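Local atomic coordinates of triphenylmethane reductase (Citrobacter sp., PDB entry 2JL1), a protein that probably reduces triphenylmethane dyes with NADPH as the electron donor, binding the dinucleotide in a Rossmann-type domain. Residues F1-T6 against V67-F72; V24-I29 against Q45-R50. All blocks are in the same frame, centred on the assembly; numbering follows the deposited sequence.

Contact 1: residues F1-T6 against V67-F72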
loop_
_atom_site.group_PDB
_atom_site.type_symbol
_atom_site.label_atom_id
_atom_site.label_comp_id
_atom_site.label_asym_id
_atom_site.label_seq_id
_atom_site.Cartn_x
_atom_site.Cartn_y
_atom_site.Cartn_z
ATOM N N PHE A 1 12.604 8.995 -26.364
ATOM C CA PHE A 1 11.789 9.918 -25.512
ATOM C C PHE A 1 12.295 10.119 -24.060
ATOM O O PHE A 1 13.309 9.552 -23.638
ATOM C CB PHE A 1 10.300 9.522 -25.528
ATOM C CG PHE A 1 9.375 10.704 -25.589
ATOM C CD1 PHE A 1 8.951 11.205 -26.814
ATOM C CD2 PHE A 1 8.956 11.337 -24.421
ATOM C CE1 PHE A 1 8.119 12.322 -26.875
ATOM C CE2 PHE A 1 8.130 12.452 -24.473
ATOM C CZ PHE A 1 7.701 12.944 -25.696
ATOM N N SER A 2 11.549 10.928 -23.307
ATOM C CA SER A 2 12.054 11.601 -22.128
ATOM C C SER A 2 12.097 10.756 -20.862
ATOM O O SER A 2 11.262 9.868 -20.641
ATOM C CB SER A 2 11.213 12.841 -21.855
ATOM O OG SER A 2 9.881 12.447 -21.593
ATOM N N ILE A 3 13.082 11.080 -20.033
ATOM C CA ILE A 3 13.269 10.458 -18.726
ATOM C C ILE A 3 13.184 11.593 -17.701
ATOM O O ILE A 3 13.908 12.578 -17.803
ATOM C CB ILE A 3 14.625 9.736 -18.636
ATOM C CG1 ILE A 3 14.728 8.647 -19.716
ATOM C CG2 ILE A 3 14.839 9.165 -17.211
ATOM C CD1 ILE A 3 16.146 8.119 -19.957
ATOM N N ALA A 4 12.255 11.472 -16.759
ATOM C CA ALA A 4 12.051 12.470 -15.729
ATOM C C ALA A 4 12.446 11.871 -14.393
ATOM O O ALA A 4 12.224 10.676 -14.153
ATOM C CB ALA A 4 10.613 12.905 -15.690
ATOM N N VAL A 5 13.034 12.701 -13.542
ATOM C CA VAL A 5 13.549 12.264 -12.239
ATOM C C VAL A 5 12.968 13.204 -11.216
ATOM O O VAL A 5 13.246 14.412 -11.255
ATOM C CB VAL A 5 15.094 12.348 -12.200
ATOM C CG1 VAL A 5 15.673 11.883 -10.846
ATOM C CG2 VAL A 5 15.722 11.547 -13.347
ATOM N N THR A 6 12.150 12.676 -10.313
ATOM C CA THR A 6 11.680 13.468 -9.166
ATOM C C THR A 6 12.782 13.509 -8.101
ATOM O O THR A 6 13.742 12.770 -8.208
ATOM C CB THR A 6 10.336 12.950 -8.600
ATOM O OG1 THR A 6 10.561 11.797 -7.769
ATOM C CG2 THR A 6 9.387 12.593 -9.751
ATOM N N VAL A 67 5.750 12.847 -20.276
ATOM C CA VAL A 67 6.948 12.044 -19.964
ATOM C C VAL A 67 6.740 10.552 -20.224
ATOM O O VAL A 67 5.706 9.967 -19.869
ATOM C CB VAL A 67 7.644 12.376 -18.577
ATOM C CG1 VAL A 67 7.406 13.811 -18.154
ATOM C CG2 VAL A 67 7.234 11.440 -17.494
ATOM N N SER A 68 7.726 9.960 -20.894
ATOM C CA SER A 68 7.708 8.559 -21.262
ATOM C C SER A 68 8.105 7.673 -20.077
ATOM O O SER A 68 7.345 6.795 -19.675
ATOM C CB SER A 68 8.656 8.332 -22.438
ATOM O OG SER A 68 8.798 6.950 -22.696
ATOM N N LYS A 69 9.284 7.920 -19.512
ATOM C CA LYS A 69 9.760 7.160 -18.349
ATOM C C LYS A 69 9.935 8.042 -17.115
ATOM O O LYS A 69 10.635 9.054 -17.171
ATOM C CB LYS A 69 11.103 6.505 -18.664
ATOM C CG LYS A 69 11.070 5.446 -19.730
ATOM C CD LYS A 69 12.481 5.152 -20.215
ATOM C CE LYS A 69 12.570 3.802 -20.887
ATOM N NZ LYS A 69 13.807 3.738 -21.716
ATOM N N LEU A 70 9.352 7.623 -15.989
ATOM C CA LEU A 70 9.428 8.402 -14.744
ATOM C C LEU A 70 10.212 7.670 -13.672
ATOM O O LEU A 70 9.883 6.526 -13.328
ATOM C CB LEU A 70 8.021 8.730 -14.206
ATOM C CG LEU A 70 7.966 9.487 -12.865
ATOM C CD1 LEU A 70 8.556 10.896 -12.977
ATOM C CD2 LEU A 70 6.559 9.512 -12.251
ATOM N N LEU A 71 11.247 8.319 -13.139
ATOM C CA LEU A 71 11.885 7.790 -11.919
ATOM C C LEU A 71 11.305 8.546 -10.728
ATOM O O LEU A 71 11.589 9.731 -10.519
ATOM C CB LEU A 71 13.410 7.871 -11.968
ATOM C CG LEU A 71 14.091 7.373 -10.666
ATOM C CD1 LEU A 71 13.870 5.846 -10.444
ATOM C CD2 LEU A 71 15.561 7.712 -10.644
ATOM N N PHE A 72 10.473 7.835 -9.969
ATOM C CA PHE A 72 9.797 8.350 -8.810
ATOM C C PHE A 72 10.742 8.035 -7.631
ATOM O O PHE A 72 10.877 6.887 -7.230
ATOM C CB PHE A 72 8.445 7.627 -8.711
ATOM C CG PHE A 72 7.667 7.894 -7.443
ATOM C CD1 PHE A 72 8.071 8.877 -6.534
ATOM C CD2 PHE A 72 6.513 7.165 -7.173
ATOM C CE1 PHE A 72 7.361 9.105 -5.355
ATOM C CE2 PHE A 72 5.782 7.410 -6.007
ATOM C CZ PHE A 72 6.240 8.380 -5.089
#
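The Phe72 ring meets Thr6 at its edge: OG1 of Thr6 lies near the ring plane, 4.0 Å from Phe72 CD1. At the opposite end of the pairing, Ser68 CB lies obliquely to the Phe1 ring, 3.6 Å from its CD2. Between these aromatic ends the axes of the parallel strands 3-5 and 69-72 come within 4.8 Å at an angle of 16°. Four nearly straight backbone hydrogen bonds join the strands in the staggered parallel pattern, in which Ala4 gives its N-H to Lys69 O and accepts from Leu71 N through its carbonyl O at 2.7 Å. Before the strand begins, Ser2 adds a side-chain link: OG sits between the backbone N and the carbonyl carbon (chi1 62°) and takes a weak bond of 3.4 Å from Ser68 N. Side chains then alternate across the sheet. On one face Ile3 and Lys69 run side by side, as do Val5 and Leu71, with Val5 CG1 4.2 Å from Leu71 CD2. On the other, Ala4 CB touches Val67 CG2 and Leu70 CD1, and the same Leu70 methyl meets Thr6 CG2 at 3.7 Å where the two side chains cross at about a right angle. Thr6 OG1 is hydrogen-bonded to Tyr54 OH and Ile73 N, while Lys69 NZ reaches Leu186 O. Strands 3-5 and 69-72 are the first and fourth in chain order of a Rossmann-type sheet, adjacent at its centre; strand 29-33 flanks 3-5, strand 101-107 flanks 69-72, and helix 11-20 packs on the face bearing Ile3, Val5 and Leu71.

Contact 2: residues V24-I29 against Q45-R50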
loop_
_atom_site.group_PDB
_atom_site.type_symbol
_atom_site.label_atom_id
_atom_site.label_comp_id
_atom_site.label_asym_id
_atom_site.label_seq_id
_atom_site.Cartn_x
_atom_site.Cartn_y
_atom_site.Cartn_z
ATOM N N VAL A 24 22.569 9.528 -22.061
ATOM C CA VAL A 24 21.575 10.104 -22.957
ATOM C C VAL A 24 21.846 11.612 -23.081
ATOM O O VAL A 24 22.461 12.192 -22.184
ATOM C CB VAL A 24 20.111 9.835 -22.457
ATOM C CG1 VAL A 24 19.772 8.334 -22.480
ATOM C CG2 VAL A 24 19.893 10.401 -21.052
ATOM N N PRO A 25 21.404 12.248 -24.194
ATOM C CA PRO A 25 21.584 13.702 -24.325
ATOM C C PRO A 25 20.862 14.448 -23.216
ATOM O O PRO A 25 19.828 13.976 -22.734
ATOM C CB PRO A 25 20.927 14.015 -25.675
ATOM C CG PRO A 25 20.991 12.744 -26.426
ATOM C CD PRO A 25 20.741 11.687 -25.385
ATOM N N ALA A 26 21.398 15.602 -22.826
ATOM C CA ALA A 26 20.835 16.382 -21.720
ATOM C C ALA A 26 19.391 16.811 -21.971
ATOM O O ALA A 26 18.613 16.959 -21.034
ATOM C CB ALA A 26 21.705 17.591 -21.421
ATOM N N SER A 27 19.040 17.005 -23.242
ATOM C CA SER A 27 17.684 17.416 -23.619
ATOM C C SER A 27 16.617 16.336 -23.352
ATOM O O SER A 27 15.417 16.630 -23.319
ATOM C CB SER A 27 17.657 17.831 -25.094
ATOM O OG SER A 27 17.829 16.703 -25.944
ATOM N N GLN A 28 17.065 15.093 -23.174
ATOM C CA GLN A 28 16.194 13.932 -22.982
ATOM C C GLN A 28 15.842 13.731 -21.486
ATOM O O GLN A 28 14.963 12.949 -21.141
ATOM C CB GLN A 28 16.889 12.679 -23.555
ATOM C CG GLN A 28 15.985 11.468 -23.755
ATOM C CD GLN A 28 16.703 10.233 -24.319
ATOM O OE1 GLN A 28 17.781 10.328 -24.939
ATOM N NE2 GLN A 28 16.088 9.061 -24.123
ATOM N N ILE A 29 16.540 14.449 -20.614
ATOM C CA ILE A 29 16.353 14.310 -19.176
ATOM C C ILE A 29 15.508 15.479 -18.672
ATOM O O ILE A 29 15.719 16.607 -19.096
ATOM C CB ILE A 29 17.723 14.290 -18.447
ATOM C CG1 ILE A 29 18.620 13.193 -19.038
ATOM C CG2 ILE A 29 17.543 14.136 -16.930
ATOM C CD1 ILE A 29 20.100 13.346 -18.733
ATOM N N GLN A 45 23.438 22.623 -17.371
ATOM C CA GLN A 45 23.893 21.417 -18.067
ATOM C C GLN A 45 22.986 21.015 -19.238
ATOM O O GLN A 45 23.271 20.046 -19.945
ATOM C CB GLN A 45 24.050 20.261 -17.079
ATOM C CG GLN A 45 25.161 20.478 -16.082
ATOM C CD GLN A 45 25.262 19.354 -15.088
ATOM O OE1 GLN A 45 24.523 19.308 -14.104
ATOM N NE2 GLN A 45 26.192 18.438 -15.333
ATOM N N GLY A 46 21.898 21.763 -19.431
ATOM C CA GLY A 46 20.963 21.526 -20.532
ATOM C C GLY A 46 19.815 20.594 -20.167
ATOM O O GLY A 46 19.090 20.125 -21.043
ATOM N N VAL A 47 19.657 20.321 -18.872
ATOM C CA VAL A 47 18.562 19.494 -18.376
ATOM C C VAL A 47 17.351 20.386 -18.124
ATOM O O VAL A 47 17.457 21.409 -17.446
ATOM C CB VAL A 47 18.955 18.721 -17.084
ATOM C CG1 VAL A 47 17.760 17.911 -16.530
ATOM C CG2 VAL A 47 20.142 17.799 -17.344
ATOM N N GLU A 48 16.207 19.997 -18.688
ATOM C CA GLU A 48 14.953 20.723 -18.486
ATOM C C GLU A 48 14.473 20.558 -17.049
ATOM O O GLU A 48 14.436 19.447 -16.522
ATOM C CB GLU A 48 13.873 20.227 -19.459
ATOM C CG GLU A 48 12.573 21.062 -19.430
ATOM C CD GLU A 48 11.417 20.405 -20.173
ATOM O OE1 GLU A 48 10.245 20.743 -19.888
ATOM O OE2 GLU A 48 11.673 19.542 -21.039
ATOM N N VAL A 49 14.098 21.668 -16.427
ATOM C CA VAL A 49 13.623 21.686 -15.031
ATOM C C VAL A 49 12.112 21.924 -15.042
ATOM O O VAL A 49 11.630 22.801 -15.751
ATOM C CB VAL A 49 14.320 22.826 -14.213
ATOM C CG1 VAL A 49 13.606 23.091 -12.890
ATOM C CG2 VAL A 49 15.805 22.532 -13.986
ATOM N N ARG A 50 11.365 21.148 -14.266
ATOM C CA ARG A 50 9.929 21.407 -14.082
ATOM C C ARG A 50 9.620 21.395 -12.607
ATOM O O ARG A 50 10.260 20.682 -11.856
ATOM C CB ARG A 50 9.075 20.346 -14.768
ATOM C CG ARG A 50 9.167 20.350 -16.261
ATOM C CD ARG A 50 8.388 19.197 -16.839
ATOM N NE ARG A 50 8.466 19.184 -18.294
ATOM C CZ ARG A 50 7.754 18.384 -19.094
ATOM N NH1 ARG A 50 6.897 17.497 -18.584
ATOM N NH2 ARG A 50 7.904 18.466 -20.422
#
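Ala26, Ile29 and Val47 bring the turn before strand 29-33, and the first residue of that strand, against the loop that leads into strand 48-51. Val47 supplies both of its methyls. CG1, anti to the backbone N (chi1 177°), lies 3.8 Å from Ile29 CG2 and 3.5 Å from Ile29 O, the two side chains crossing obliquely; CG2 turns instead to Ala26, 4.4 Å from its CB. The alanine methyl points at the other segment and sits closely, 3.3 Å from Gln45 O. Nearby, Ala26 O and Gly46 O stand 3.2 Å apart as two acceptors, so this approach is no hydrogen bond; Ala26 O instead accepts from Ile29 N, just past the 3-10 turn of 26-28. Gly46, with its positive phi of 92°, is the first residue after helix 40-44 to leave helical backbone angles and closes it in a Schellman motif. The chain thus turns from helix into an outer strand of the parallel Rossmann-type sheet, entering beside strand 29-33. Pairing starts gently: Glu48 N gives Ile29 O a weak, bent bond of 3.4 Å. Farther along, Glu48 and Arg50 form a salt bridge within their own segment, Arg50 NE to Glu48 OE1 at 2.9 Å, with the oxygen in the guanidinium plane but the donor well above the carboxylate plane. Arg50 NH1 is also bonded to Ala63 O and Ala65 O, while Leu21, after helix 11-20, packs on both Ala26 and Ile29.

Overall arrangement
Both contacts belong to one parallel sheet, with centres 11 Å apart and the segments of contact 2 lying between those of contact 1 in sequence. Gln28 joins them directly: its NE2 lies 2.9 Å from Phe1 O, and its backbone O lies 2.9 Å from Ile3 N, both probable hydrogen bonds. Arg50 NH1 also packs against Val67 CG1 at 3.7 Å. Their relation to the cofactor differs. In contact 1 the Thr6 side chain is about 6 Å from the bound NADP at the nearest, and about 3 Å from that of Tyr54, which binds it; in contact 2 the Val47 side chain remains about 13 Å from the dinucleotide, toward the sheet's outer edge.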